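Phosphoacetylglucosamine mutase (Aspergillus lentulus, PDB 5O9X) interconverts N-acetylglucosamine 6-phosphate and N-acetylglucosamine 1-phosphate, a phosphomutase reaction of the alpha-D-phosphohexomutase family. Local coordinates at residues A[93-98]-A[116-121]; A[50-55]-A[109-114]; A[277-282]-A[434-439]; A[294-297]-A[301-304]; A[495-500]-A[525-530]. The protein carries 1 engineered substitution. All coordinates share one frame; numbering follows the deposited sequence.

Contact 1 of 5, residues A[93-98]-A[116-121]; sequences EAYATK and KEIDVS
Lys98 lies beside Glu117 across the contact, but the salt bridge of Lys98 NZ goes to Glu113. Glu117 OE1 stays 4.3 Å from Lys98 NZ, too far for a salt bridge but near enough that the opposite charges probably attract; the bends at the outer end of the lysine chain leave its CE 4.2 Å from the same oxygen. The carboxylate of Glu117 also reaches Tyr95. Its OE2 comes to the ring edge, 3.9 Å from Tyr95 CE1, with the carboxylate plane turned 78° from the ring. Over one face of that ring lies Ile118: Ile118 CD1 sits 3.9 Å from the centroid in a CH-pi contact and is displaced toward the rim, nearest Tyr95 CD2 at 3.6 Å. The first torsion of Ile118 (chi1 -54°) sends CG1 toward the ring, and the extended chi2 carries CD1 over it. In the phosphohexomutase domain I, helix 91-101 meets the last turn of helix 107-118. That turn closes in a Schellman motif, with Asp119 at positive phi as C-prime residue, Val120 N bonded to Val115 O, and a weak bond from Asp119 N to Lys116 O. Lys56 NZ binds the carbonyl oxygens of Ile118 and Asp119.

Contact 2 of 5, residues A[50-55]-A[109-114]; sequences ATLRSK and DVYDEL
Leu52 and Tyr111 make the apolar part of this contact, together with Leu114. The leucine brings its branch point and both methyls to one side of the tyrosine: CG is 3.6 Å from Tyr111 CE2, CD2 is 3.6 Å from Tyr111 CZ, and CD1 lies 3.9 Å from Tyr111 CE2. The approach to the ring is oblique. CD1 has a second neighbour in Leu114 CB at 3.8 Å, where the two leucine side chains run at about a right angle, and Leu52 therefore sits between residues one turn apart on the other helix. Tyr111 gets there by its first torsion: CG anti to the backbone N (chi1 -168°) swings the ring across to helix 40-56, although its CB bond points neither at that helix nor away from it.

A second kind of contact lies at the phenol end, where a methyl meets an oxygen. Thr51 CG2 is 3.5 Å from Tyr111 OH, in plain van der Waals contact. The threonine hydroxyl is engaged by Thr152 OG1 and by Gly47 O.

The two helices run nearly parallel, crossing at -18° with their axes 11.5 Å apart in these segments. Helix 40-56 also packs on strand 61-66 of the domain I sheet, through Ala50, Arg53 and Ser54, while helix 107-118 turns Val110 and Leu114 to helix 91-101 and so lies against both helices.

Contact 3 of 5, residues A[277-282]-A[434-439]; sequences LDRCAS and LVEAIL
The five-stranded mixed sheet that holds strand 279-283 at its centre is covered on one side by helix 428-442, and a buried salt bridge between Arg279 and Glu436 joins the two. The strand falls in the region of the family's domain II and the helix in that of domain III, so the pair ties together parts of the chain more than 150 residues apart. Arg279 leaves the strand with CG anti to the backbone N, runs straight to CD, then bends at chi3 so that its NE side faces the helix. Glu436 reaches back to meet it, folded at chi2 to bring its carboxylate up to the guanidinium. The grip is side-on, one nitrogen to each oxygen. Arg279 NE gives a bond of 2.9 Å, at 160° and in the guanidinium plane, to Glu436 OE2, which meets it with its syn lone pair; Arg279 NH2 reaches Glu436 OE1 at 2.7 Å, less straight at 132° and tilted from that plane. The two flat groups are 24° from coplanar. Alongside, Leu439 CD1 rests 4.0 Å from Arg279 CD, an apolar neighbour to the aliphatic part of the arginine. Tyr292 OH on the next strand bonds to Glu436 OE2, while Lys209 O and Gly210 O receive Arg279 NH1 and NH2. With all three guanidinium nitrogens and both carboxylate oxygens engaged, the buried charges probably offset each other, and both groups are probably ionised.

Contact 4 of 5, residues A[294-297]-A[301-304]; sequences FLDE and FRLL
Arg302 runs across Phe294 toward Asp296, and each carbon of its chain has a neighbour on the way. Arg302 CB starts 3.7 Å from Phe294 CE2. Arg302 CG lies over one face of the phenylalanine ring and is 4.1 Å from Asp296 CB; the bend at chi2 (-64°) here turns the chain toward the acid. Arg302 CD passes 3.9 Å from Asp296 OD2. At the tip, Arg302 NE (2.7 Å) and NH2 (2.9 Å) both bond to Asp296 OD2. The oxygen lies in the guanidinium plane for both, yet NE meets it from well above the carboxylate plane and NH2 nearly along its C-O axis, and the two flat groups are 54° apart. OD1, the other oxygen of Asp296, accepts a bond from Val300 N in the connecting turn.

Behind the salt bridge the backbones are joined as a hydrogen-bonded pair, Phe294 N to Arg302 O at 3.1 Å and Arg302 N to Phe294 O at 2.8 Å. Leu295 and Phe301 form the next, non-hydrogen-bonded pair on the other face of the sheet, where Leu295 CD2 lies beside Phe301 CB. Phe294 also touches Leu304, and Pro446 and Leu450 of helix 446-451 pack on the Phe294 side chain. This is a beta hairpin, strands 290-295 and 301-304, at the edge of a mixed five-stranded sheet, with its salt bridge beside the turn.

Contact 5 of 5, residues A[495-500]-A[525-530]; sequences SRYNKG and ADDLAT
Tyr497 begins a type II beta turn that ends at Gly500, in the C-terminal domain of this mutase, and its side chain lies against helix 522-539. The polar contact is at the phenol: Tyr497 OH donates to Asp527 OD2 at 2.5 Å, a very short bond whose exact length is best taken with caution. That oxygen meets the ring at its edge, in the ring plane, while the carboxylate itself stands 83° from it. Asp527 reaches there with CG anti to its backbone N (chi1 -166°), and Arg531, one turn on, forms a salt bridge to the same OD2, so the oxygen is shared between a hydroxyl and a guanidinium.

The apolar contact is over the ring face. Leu528 CB makes a CH-pi contact 4.1 Å from the Tyr497 centroid, offset toward the rim, and CD1 is 3.9 Å from Tyr497 CE2. On the opposite face sits Arg496 CB, placing the tyrosine between its chain neighbour and the helix.

The turn closes by its own backbone bond, Gly500 N to Tyr497 O, with Lys499 at positive phi. Leu528 also packs on Leu493 and Ala517. At the far end of its side chain, Leu528 CD2 rests 4.0 Å from Gly500 CA.

How the contacts relate
Contacts 1 and 2 are one neighbourhood, their centres 6 Å apart: both use helix 107-118, and a salt bridge from Lys98 NZ to Glu113 OE2 (2.9 Å) runs between them, with Val120 packing on Lys55. Contacts 3 and 4 form another, 12 Å apart between centres on the chain's opposite side; they share a sheet, Leu277 N lying 2.8 Å from Leu295 O, and the hairpin is nested in the loop that contact 3 closes. Contact 5 stands apart, about 24 Å from contact 4 and 46 Å from contact 1 between centres. The pocket of the bound glucose 1,6-bisphosphate is lined by 18 residues between positions 29 and 514, consistent with a site shared by the domains in which these contacts lie.

Contact 1 of 5, residues A[93-98]-A[116-121]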
# COMPACT_ATOMS: atom_id res chain seq x y z
N GLU A 93 14.64 -6.26 8.28
CA GLU A 93 13.60 -6.11 9.33
C GLU A 93 14.11 -6.68 10.67
O GLU A 93 13.86 -6.07 11.72
CB GLU A 93 12.28 -6.77 8.91
CG GLU A 93 11.79 -6.32 7.53
CD GLU A 93 10.55 -7.05 7.09
OE1 GLU A 93 10.19 -8.07 7.74
OE2 GLU A 93 9.92 -6.56 6.14
N ALA A 94 14.84 -7.82 10.64
CA ALA A 94 15.49 -8.34 11.87
C ALA A 94 16.46 -7.37 12.52
O ALA A 94 16.51 -7.30 13.76
CB ALA A 94 16.22 -9.68 11.63
N TYR A 95 17.26 -6.68 11.73
CA TYR A 95 18.16 -5.69 12.31
C TYR A 95 17.34 -4.55 12.99
O TYR A 95 17.69 -4.09 14.09
CB TYR A 95 19.03 -5.07 11.24
CG TYR A 95 19.83 -6.05 10.41
CD1 TYR A 95 20.40 -7.22 10.98
CD2 TYR A 95 20.10 -5.77 9.07
CE1 TYR A 95 21.15 -8.10 10.21
CE2 TYR A 95 20.86 -6.64 8.29
CZ TYR A 95 21.39 -7.79 8.87
OH TYR A 95 22.11 -8.65 8.07
N ALA A 96 16.27 -4.10 12.31
CA ALA A 96 15.47 -3.00 12.90
C ALA A 96 14.95 -3.45 14.24
O ALA A 96 14.93 -2.68 15.18
CB ALA A 96 14.33 -2.65 11.99
N THR A 97 14.46 -4.70 14.28
CA THR A 97 13.80 -5.23 15.46
C THR A 97 14.81 -5.42 16.60
O THR A 97 14.48 -5.25 17.78
CB THR A 97 13.11 -6.56 15.09
OG1 THR A 97 12.19 -6.33 14.05
CG2 THR A 97 12.41 -7.24 16.26
N LYS A 98 16.08 -5.69 16.23
CA LYS A 98 17.11 -5.84 17.27
C LYS A 98 17.38 -4.45 17.87
O LYS A 98 17.45 -4.31 19.08
CB LYS A 98 18.36 -6.44 16.63
CG LYS A 98 19.53 -6.67 17.59
CD LYS A 98 20.84 -6.77 16.81
CE LYS A 98 21.04 -8.12 16.14
NZ LYS A 98 21.76 -9.03 17.07
N LYS A 116 29.51 -4.52 12.32
CA LYS A 116 30.33 -5.75 12.13
C LYS A 116 29.58 -6.80 11.36
O LYS A 116 30.10 -7.33 10.38
CB LYS A 116 30.78 -6.37 13.47
CG LYS A 116 32.17 -5.94 13.94
CD LYS A 116 32.21 -5.81 15.46
CE LYS A 116 33.40 -4.99 15.97
NZ LYS A 116 34.53 -5.84 16.43
N GLU A 117 28.35 -7.10 11.80
CA GLU A 117 27.58 -8.16 11.20
C GLU A 117 27.20 -7.80 9.74
O GLU A 117 27.36 -8.61 8.81
CB GLU A 117 26.37 -8.48 12.08
CG GLU A 117 25.39 -9.47 11.43
CD GLU A 117 24.19 -9.86 12.31
OE1 GLU A 117 24.01 -9.30 13.45
OE2 GLU A 117 23.43 -10.75 11.85
N ILE A 118 26.73 -6.57 9.53
CA ILE A 118 26.31 -6.12 8.19
C ILE A 118 27.59 -5.86 7.31
O ILE A 118 27.55 -5.90 6.05
CB ILE A 118 25.35 -4.85 8.27
CG1 ILE A 118 24.13 -5.10 9.21
CG2 ILE A 118 24.88 -4.46 6.87
CD1 ILE A 118 23.15 -3.92 9.32
N ASP A 119 28.69 -5.61 8.00
CA ASP A 119 29.98 -5.19 7.41
C ASP A 119 29.77 -3.86 6.65
O ASP A 119 29.68 -3.81 5.42
CB ASP A 119 30.64 -6.33 6.59
CG ASP A 119 31.93 -5.89 5.92
OD1 ASP A 119 32.63 -5.04 6.50
OD2 ASP A 119 32.20 -6.36 4.79
N VAL A 120 29.59 -2.81 7.43
CA VAL A 120 29.29 -1.48 6.90
C VAL A 120 30.54 -0.61 6.99
O VAL A 120 31.12 -0.49 8.08
CB VAL A 120 28.14 -0.80 7.67
CG1 VAL A 120 27.87 0.60 7.12
CG2 VAL A 120 26.87 -1.66 7.63
N SER A 121 30.95 -0.06 5.84
CA SER A 121 32.00 1.00 5.77
C SER A 121 31.55 2.34 6.40
O SER A 121 30.92 3.17 5.71
CB SER A 121 32.46 1.20 4.32
OG SER A 121 32.82 -0.03 3.74

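Contact 2 of 5, residues A[50-55]-A[109-114]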
# COMPACT_ATOMS: atom_id res chain seq x y z
N ALA A 50 18.30 3.48 9.60
CA ALA A 50 18.31 4.21 8.35
C ALA A 50 19.75 4.66 8.03
O ALA A 50 20.14 4.65 6.87
CB ALA A 50 17.36 5.45 8.38
N THR A 51 20.47 5.11 9.04
CA THR A 51 21.89 5.56 8.84
C THR A 51 22.75 4.35 8.32
O THR A 51 23.43 4.45 7.30
CB THR A 51 22.53 6.09 10.14
OG1 THR A 51 21.85 7.26 10.61
CG2 THR A 51 24.03 6.49 9.91
N LEU A 52 22.62 3.21 9.00
CA LEU A 52 23.34 2.01 8.60
C LEU A 52 22.97 1.55 7.21
O LEU A 52 23.85 1.08 6.45
CB LEU A 52 23.13 0.86 9.60
CG LEU A 52 23.74 1.11 11.00
CD1 LEU A 52 23.56 -0.13 11.86
CD2 LEU A 52 25.24 1.49 10.97
N ARG A 53 21.68 1.68 6.85
CA ARG A 53 21.23 1.20 5.56
C ARG A 53 21.83 2.04 4.49
O ARG A 53 22.31 1.52 3.47
CB ARG A 53 19.65 1.19 5.41
CG ARG A 53 19.15 0.65 4.07
CD ARG A 53 19.53 -0.81 3.90
NE ARG A 53 18.91 -1.41 2.74
CZ ARG A 53 19.37 -2.48 2.12
NH1 ARG A 53 20.54 -3.03 2.48
NH2 ARG A 53 18.65 -2.96 1.12
N SER A 54 21.78 3.35 4.70
CA SER A 54 22.27 4.27 3.69
C SER A 54 23.77 4.04 3.47
O SER A 54 24.22 3.94 2.31
CB SER A 54 22.06 5.70 4.15
OG SER A 54 22.53 6.58 3.16
N LYS A 55 24.52 4.00 4.59
CA LYS A 55 26.00 3.70 4.56
C LYS A 55 26.32 2.39 3.79
O LYS A 55 27.17 2.41 2.87
CB LYS A 55 26.59 3.72 5.99
CG LYS A 55 26.77 5.10 6.58
CD LYS A 55 27.33 4.97 8.01
CE LYS A 55 27.42 6.27 8.76
NZ LYS A 55 28.57 7.13 8.31
N ASP A 109 26.05 -0.26 21.67
CA ASP A 109 26.72 -1.55 21.46
C ASP A 109 26.03 -2.35 20.39
O ASP A 109 26.69 -2.91 19.50
CB ASP A 109 26.79 -2.35 22.78
CG ASP A 109 27.64 -1.63 23.88
OD1 ASP A 109 28.49 -0.75 23.56
OD2 ASP A 109 27.44 -1.92 25.07
N VAL A 110 24.68 -2.39 20.44
CA VAL A 110 23.92 -3.04 19.38
C VAL A 110 24.26 -2.42 18.03
O VAL A 110 24.49 -3.14 17.07
CB VAL A 110 22.41 -3.06 19.71
CG1 VAL A 110 21.61 -3.62 18.55
CG2 VAL A 110 22.20 -3.92 20.96
N TYR A 111 24.36 -1.08 17.98
CA TYR A 111 24.77 -0.37 16.75
C TYR A 111 26.12 -0.89 16.20
O TYR A 111 26.22 -1.26 15.02
CB TYR A 111 24.85 1.13 17.03
CG TYR A 111 24.99 2.07 15.84
CD1 TYR A 111 26.19 2.82 15.63
CD2 TYR A 111 23.91 2.30 14.95
CE1 TYR A 111 26.31 3.73 14.56
CE2 TYR A 111 24.03 3.21 13.90
CZ TYR A 111 25.21 3.91 13.69
OH TYR A 111 25.31 4.80 12.66
N ASP A 112 27.15 -0.92 17.04
CA ASP A 112 28.48 -1.47 16.62
C ASP A 112 28.43 -2.95 16.25
O ASP A 112 29.06 -3.38 15.26
CB ASP A 112 29.56 -1.21 17.68
CG ASP A 112 30.05 0.23 17.65
OD1 ASP A 112 30.37 0.73 16.52
OD2 ASP A 112 30.12 0.84 18.75
N GLU A 113 27.63 -3.71 17.01
CA GLU A 113 27.45 -5.12 16.73
C GLU A 113 26.91 -5.23 15.29
O GLU A 113 27.41 -6.04 14.47
CB GLU A 113 26.48 -5.66 17.76
CG GLU A 113 26.29 -7.15 17.87
CD GLU A 113 25.12 -7.50 18.79
OE1 GLU A 113 25.00 -6.93 19.93
OE2 GLU A 113 24.31 -8.35 18.37
N LEU A 114 25.97 -4.34 14.94
CA LEU A 114 25.41 -4.33 13.60
C LEU A 114 26.37 -3.92 12.53
O LEU A 114 26.33 -4.50 11.42
CB LEU A 114 24.09 -3.52 13.51
CG LEU A 114 22.88 -4.25 14.06
CD1 LEU A 114 21.64 -3.32 14.16
CD2 LEU A 114 22.55 -5.50 13.25

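Contact 3 of 5, residues A[277-282]-A[434-439]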
# COMPACT_ATOMS: atom_id res chain seq x y z
N LEU A 277 -26.01 6.66 -8.74
CA LEU A 277 -25.10 6.60 -9.89
C LEU A 277 -23.85 7.54 -9.85
O LEU A 277 -23.06 7.50 -10.79
CB LEU A 277 -25.86 6.81 -11.25
CG LEU A 277 -27.04 5.87 -11.64
CD1 LEU A 277 -27.58 6.20 -13.04
CD2 LEU A 277 -26.62 4.41 -11.54
N ASP A 278 -23.66 8.37 -8.81
CA ASP A 278 -22.41 9.12 -8.72
C ASP A 278 -21.21 8.12 -8.57
O ASP A 278 -21.26 7.24 -7.68
CB ASP A 278 -22.39 10.07 -7.52
CG ASP A 278 -23.18 11.36 -7.80
OD1 ASP A 278 -23.51 11.64 -8.98
OD2 ASP A 278 -23.42 12.09 -6.81
N ARG A 279 -20.16 8.28 -9.38
CA ARG A 279 -18.97 7.40 -9.23
C ARG A 279 -18.17 7.95 -8.03
O ARG A 279 -17.85 9.16 -8.04
CB ARG A 279 -18.12 7.50 -10.48
CG ARG A 279 -16.84 6.61 -10.53
CD ARG A 279 -16.31 6.57 -11.94
NE ARG A 279 -15.65 7.85 -12.42
CZ ARG A 279 -16.22 8.78 -13.22
NH1 ARG A 279 -17.49 8.66 -13.60
NH2 ARG A 279 -15.53 9.85 -13.59
N CYS A 280 -17.87 7.10 -7.03
CA CYS A 280 -17.11 7.54 -5.84
C CYS A 280 -15.85 6.70 -5.64
O CYS A 280 -15.77 5.55 -6.11
CB CYS A 280 -17.98 7.36 -4.60
SG CYS A 280 -19.53 8.35 -4.67
N ALA A 281 -14.94 7.21 -4.82
CA ALA A 281 -13.79 6.42 -4.36
C ALA A 281 -13.38 6.90 -2.99
O ALA A 281 -13.73 8.01 -2.57
CB ALA A 281 -12.65 6.55 -5.35
N SER A 282 -12.68 6.04 -2.25
CA SER A 282 -12.17 6.47 -0.94
C SER A 282 -10.68 6.17 -0.89
O SER A 282 -10.28 5.08 -1.25
CB SER A 282 -12.85 5.63 0.13
OG SER A 282 -14.13 6.18 0.45
N LEU A 434 -5.35 6.19 -13.17
CA LEU A 434 -5.38 4.98 -14.00
C LEU A 434 -6.80 4.47 -14.25
O LEU A 434 -7.21 4.28 -15.42
CB LEU A 434 -4.54 3.88 -13.38
CG LEU A 434 -4.58 2.46 -14.01
CD1 LEU A 434 -3.96 2.46 -15.38
CD2 LEU A 434 -3.91 1.44 -13.11
N VAL A 435 -7.55 4.30 -13.19
CA VAL A 435 -8.94 3.83 -13.31
C VAL A 435 -9.79 4.82 -14.15
O VAL A 435 -10.52 4.41 -15.09
CB VAL A 435 -9.59 3.69 -11.93
CG1 VAL A 435 -11.09 3.49 -12.06
CG2 VAL A 435 -8.97 2.47 -11.20
N GLU A 436 -9.61 6.09 -13.87
CA GLU A 436 -10.33 7.12 -14.67
C GLU A 436 -10.01 7.02 -16.19
O GLU A 436 -10.95 7.11 -17.01
CB GLU A 436 -10.05 8.54 -14.14
CG GLU A 436 -10.74 8.81 -12.73
CD GLU A 436 -12.25 8.56 -12.76
OE1 GLU A 436 -12.95 9.08 -13.68
OE2 GLU A 436 -12.77 7.83 -11.88
N ALA A 437 -8.71 6.89 -16.52
CA ALA A 437 -8.27 6.74 -17.88
C ALA A 437 -8.85 5.46 -18.49
O ALA A 437 -9.33 5.48 -19.64
CB ALA A 437 -6.73 6.70 -17.95
N ILE A 438 -8.82 4.35 -17.74
CA ILE A 438 -9.35 3.12 -18.28
C ILE A 438 -10.81 3.19 -18.62
O ILE A 438 -11.26 2.75 -19.72
CB ILE A 438 -9.04 1.88 -17.40
CG1 ILE A 438 -7.52 1.66 -17.30
CG2 ILE A 438 -9.72 0.62 -18.08
CD1 ILE A 438 -7.17 0.65 -16.17
N LEU A 439 -11.63 3.62 -17.67
CA LEU A 439 -13.08 3.76 -17.93
C LEU A 439 -13.34 4.70 -19.10
O LEU A 439 -14.29 4.46 -19.88
CB LEU A 439 -13.82 4.34 -16.72
CG LEU A 439 -13.72 3.34 -15.54
CD1 LEU A 439 -14.23 4.08 -14.28
CD2 LEU A 439 -14.44 1.98 -15.74

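Contact 4 of 5, residues A[294-297]-A[301-304]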
# COMPACT_ATOMS: atom_id res chain seq x y z
N PHE A 294 -20.30 2.88 -5.75
CA PHE A 294 -21.39 3.74 -6.18
C PHE A 294 -22.69 3.19 -5.67
O PHE A 294 -22.74 1.98 -5.30
CB PHE A 294 -21.44 3.85 -7.75
CG PHE A 294 -21.82 2.59 -8.46
CD1 PHE A 294 -23.02 2.52 -9.24
CD2 PHE A 294 -20.96 1.47 -8.47
CE1 PHE A 294 -23.31 1.38 -9.96
CE2 PHE A 294 -21.28 0.33 -9.17
CZ PHE A 294 -22.46 0.25 -9.92
N LEU A 295 -23.73 4.04 -5.71
CA LEU A 295 -25.11 3.58 -5.47
C LEU A 295 -25.72 3.26 -6.84
O LEU A 295 -25.69 4.12 -7.73
CB LEU A 295 -25.90 4.68 -4.82
CG LEU A 295 -25.40 4.99 -3.41
CD1 LEU A 295 -25.90 6.36 -2.95
CD2 LEU A 295 -25.73 3.89 -2.40
N ASP A 296 -26.17 2.03 -7.03
CA ASP A 296 -26.72 1.63 -8.35
C ASP A 296 -28.14 2.24 -8.57
O ASP A 296 -28.65 2.93 -7.70
CB ASP A 296 -26.64 0.08 -8.60
CG ASP A 296 -27.63 -0.75 -7.76
OD1 ASP A 296 -28.58 -0.20 -7.17
OD2 ASP A 296 -27.44 -2.00 -7.69
N GLU A 297 -28.72 2.00 -9.75
CA GLU A 297 -30.07 2.50 -10.09
C GLU A 297 -31.12 2.15 -9.02
O GLU A 297 -31.97 2.99 -8.76
CB GLU A 297 -30.48 2.06 -11.52
CG GLU A 297 -30.39 0.55 -11.81
CD GLU A 297 -30.95 0.18 -13.19
OE1 GLU A 297 -31.76 0.98 -13.73
OE2 GLU A 297 -30.58 -0.89 -13.75
N PHE A 301 -25.77 0.11 -2.54
CA PHE A 301 -24.32 0.32 -2.51
C PHE A 301 -23.63 -0.85 -3.18
O PHE A 301 -23.93 -2.03 -2.84
CB PHE A 301 -23.83 0.44 -1.00
CG PHE A 301 -22.33 0.40 -0.85
CD1 PHE A 301 -21.56 1.58 -0.98
CD2 PHE A 301 -21.67 -0.83 -0.68
CE1 PHE A 301 -20.15 1.55 -0.85
CE2 PHE A 301 -20.29 -0.86 -0.54
CZ PHE A 301 -19.53 0.31 -0.65
N ARG A 302 -22.68 -0.56 -4.06
CA ARG A 302 -21.87 -1.60 -4.73
C ARG A 302 -20.40 -1.22 -4.62
O ARG A 302 -20.03 -0.10 -4.90
CB ARG A 302 -22.19 -1.71 -6.24
CG ARG A 302 -23.70 -1.87 -6.52
CD ARG A 302 -24.22 -3.21 -5.92
NE ARG A 302 -25.63 -3.41 -6.25
CZ ARG A 302 -26.32 -4.52 -5.93
NH1 ARG A 302 -25.75 -5.51 -5.22
NH2 ARG A 302 -27.61 -4.59 -6.29
N LEU A 303 -19.61 -2.18 -4.25
CA LEU A 303 -18.21 -1.94 -3.93
C LEU A 303 -17.35 -2.37 -5.09
O LEU A 303 -17.55 -3.45 -5.63
CB LEU A 303 -17.79 -2.76 -2.66
CG LEU A 303 -16.29 -2.71 -2.28
CD1 LEU A 303 -15.83 -1.28 -1.95
CD2 LEU A 303 -16.07 -3.77 -1.15
N LEU A 304 -16.36 -1.53 -5.46
CA LEU A 304 -15.39 -1.88 -6.49
C LEU A 304 -14.05 -1.84 -5.87
O LEU A 304 -13.39 -0.80 -5.94
CB LEU A 304 -15.44 -1.01 -7.76
CG LEU A 304 -16.83 -1.07 -8.49
CD1 LEU A 304 -17.15 0.27 -9.23
CD2 LEU A 304 -16.86 -2.25 -9.43

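Contact 5 of 5, residues A[495-500]-A[525-530]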
# COMPACT_ATOMS: atom_id res chain seq x y z
N SER A 495 -16.81 -26.15 4.59
CA SER A 495 -17.44 -27.18 3.76
C SER A 495 -18.98 -27.27 3.91
O SER A 495 -19.69 -27.85 3.08
CB SER A 495 -16.73 -28.53 4.01
OG SER A 495 -17.16 -29.08 5.27
N ARG A 496 -19.55 -26.66 4.94
CA ARG A 496 -21.03 -26.70 5.04
C ARG A 496 -21.73 -25.65 4.15
O ARG A 496 -22.96 -25.61 4.10
CB ARG A 496 -21.40 -26.39 6.48
CG ARG A 496 -20.72 -27.44 7.33
CD ARG A 496 -21.36 -27.78 8.62
NE ARG A 496 -20.61 -28.96 9.12
CZ ARG A 496 -21.02 -30.21 9.00
NH1 ARG A 496 -22.22 -30.46 8.43
NH2 ARG A 496 -20.27 -31.18 9.48
N TYR A 497 -20.97 -24.76 3.51
CA TYR A 497 -21.64 -23.67 2.80
C TYR A 497 -21.32 -23.76 1.31
O TYR A 497 -20.19 -24.14 0.93
CB TYR A 497 -21.21 -22.29 3.32
CG TYR A 497 -21.46 -22.18 4.82
CD1 TYR A 497 -22.75 -21.81 5.31
CD2 TYR A 497 -20.48 -22.56 5.75
CE1 TYR A 497 -23.02 -21.75 6.69
CE2 TYR A 497 -20.75 -22.50 7.13
CZ TYR A 497 -22.00 -22.09 7.58
OH TYR A 497 -22.33 -22.02 8.95
N ASN A 498 -22.27 -23.29 0.51
CA ASN A 498 -22.01 -23.27 -0.95
C ASN A 498 -20.87 -22.26 -1.28
O ASN A 498 -20.97 -21.14 -0.84
CB ASN A 498 -23.33 -22.96 -1.68
CG ASN A 498 -24.27 -24.20 -1.70
OD1 ASN A 498 -25.47 -24.05 -1.59
ND2 ASN A 498 -23.69 -25.43 -1.88
N LYS A 499 -19.80 -22.71 -1.94
CA LYS A 499 -18.60 -21.84 -2.24
C LYS A 499 -17.97 -21.29 -0.93
O LYS A 499 -17.22 -20.31 -0.96
CB LYS A 499 -19.00 -20.65 -3.13
CG LYS A 499 -19.52 -21.00 -4.55
CD LYS A 499 -18.57 -21.94 -5.28
CE LYS A 499 -18.62 -21.74 -6.84
NZ LYS A 499 -19.68 -20.74 -7.10
N GLY A 500 -18.22 -21.98 0.18
CA GLY A 500 -17.66 -21.58 1.49
C GLY A 500 -16.15 -21.54 1.52
O GLY A 500 -15.48 -22.56 1.21
N ALA A 525 -22.43 -16.50 4.10
CA ALA A 525 -21.11 -15.88 4.39
C ALA A 525 -21.11 -15.33 5.81
O ALA A 525 -20.10 -15.41 6.49
CB ALA A 525 -20.80 -14.76 3.42
N ASP A 526 -22.21 -14.69 6.25
CA ASP A 526 -22.24 -14.14 7.60
C ASP A 526 -22.18 -15.25 8.66
O ASP A 526 -21.54 -15.08 9.71
CB ASP A 526 -23.56 -13.34 7.77
CG ASP A 526 -23.51 -11.97 7.03
OD1 ASP A 526 -22.42 -11.55 6.63
OD2 ASP A 526 -24.52 -11.31 6.86
N ASP A 527 -22.86 -16.36 8.38
CA ASP A 527 -22.86 -17.47 9.35
C ASP A 527 -21.47 -18.09 9.47
O ASP A 527 -20.97 -18.34 10.57
CB ASP A 527 -23.85 -18.53 8.87
CG ASP A 527 -24.18 -19.57 9.95
OD1 ASP A 527 -24.24 -19.13 11.12
OD2 ASP A 527 -24.39 -20.77 9.59
N LEU A 528 -20.83 -18.29 8.33
CA LEU A 528 -19.49 -18.89 8.32
C LEU A 528 -18.53 -17.96 9.06
O LEU A 528 -17.76 -18.40 9.94
CB LEU A 528 -19.04 -19.12 6.86
CG LEU A 528 -17.61 -19.67 6.71
CD1 LEU A 528 -17.25 -20.93 7.52
CD2 LEU A 528 -17.42 -19.94 5.16
N ALA A 529 -18.60 -16.66 8.78
CA ALA A 529 -17.66 -15.71 9.41
C ALA A 529 -17.87 -15.70 10.93
O ALA A 529 -16.91 -15.69 11.67
CB ALA A 529 -17.92 -14.29 8.89
N THR A 530 -19.14 -15.72 11.37
CA THR A 530 -19.42 -15.62 12.80
C THR A 530 -18.96 -16.91 13.49
O THR A 530 -18.39 -16.87 14.60
CB THR A 530 -20.92 -15.41 13.06
OG1 THR A 530 -21.31 -14.17 12.49
CG2 THR A 530 -21.26 -15.33 14.63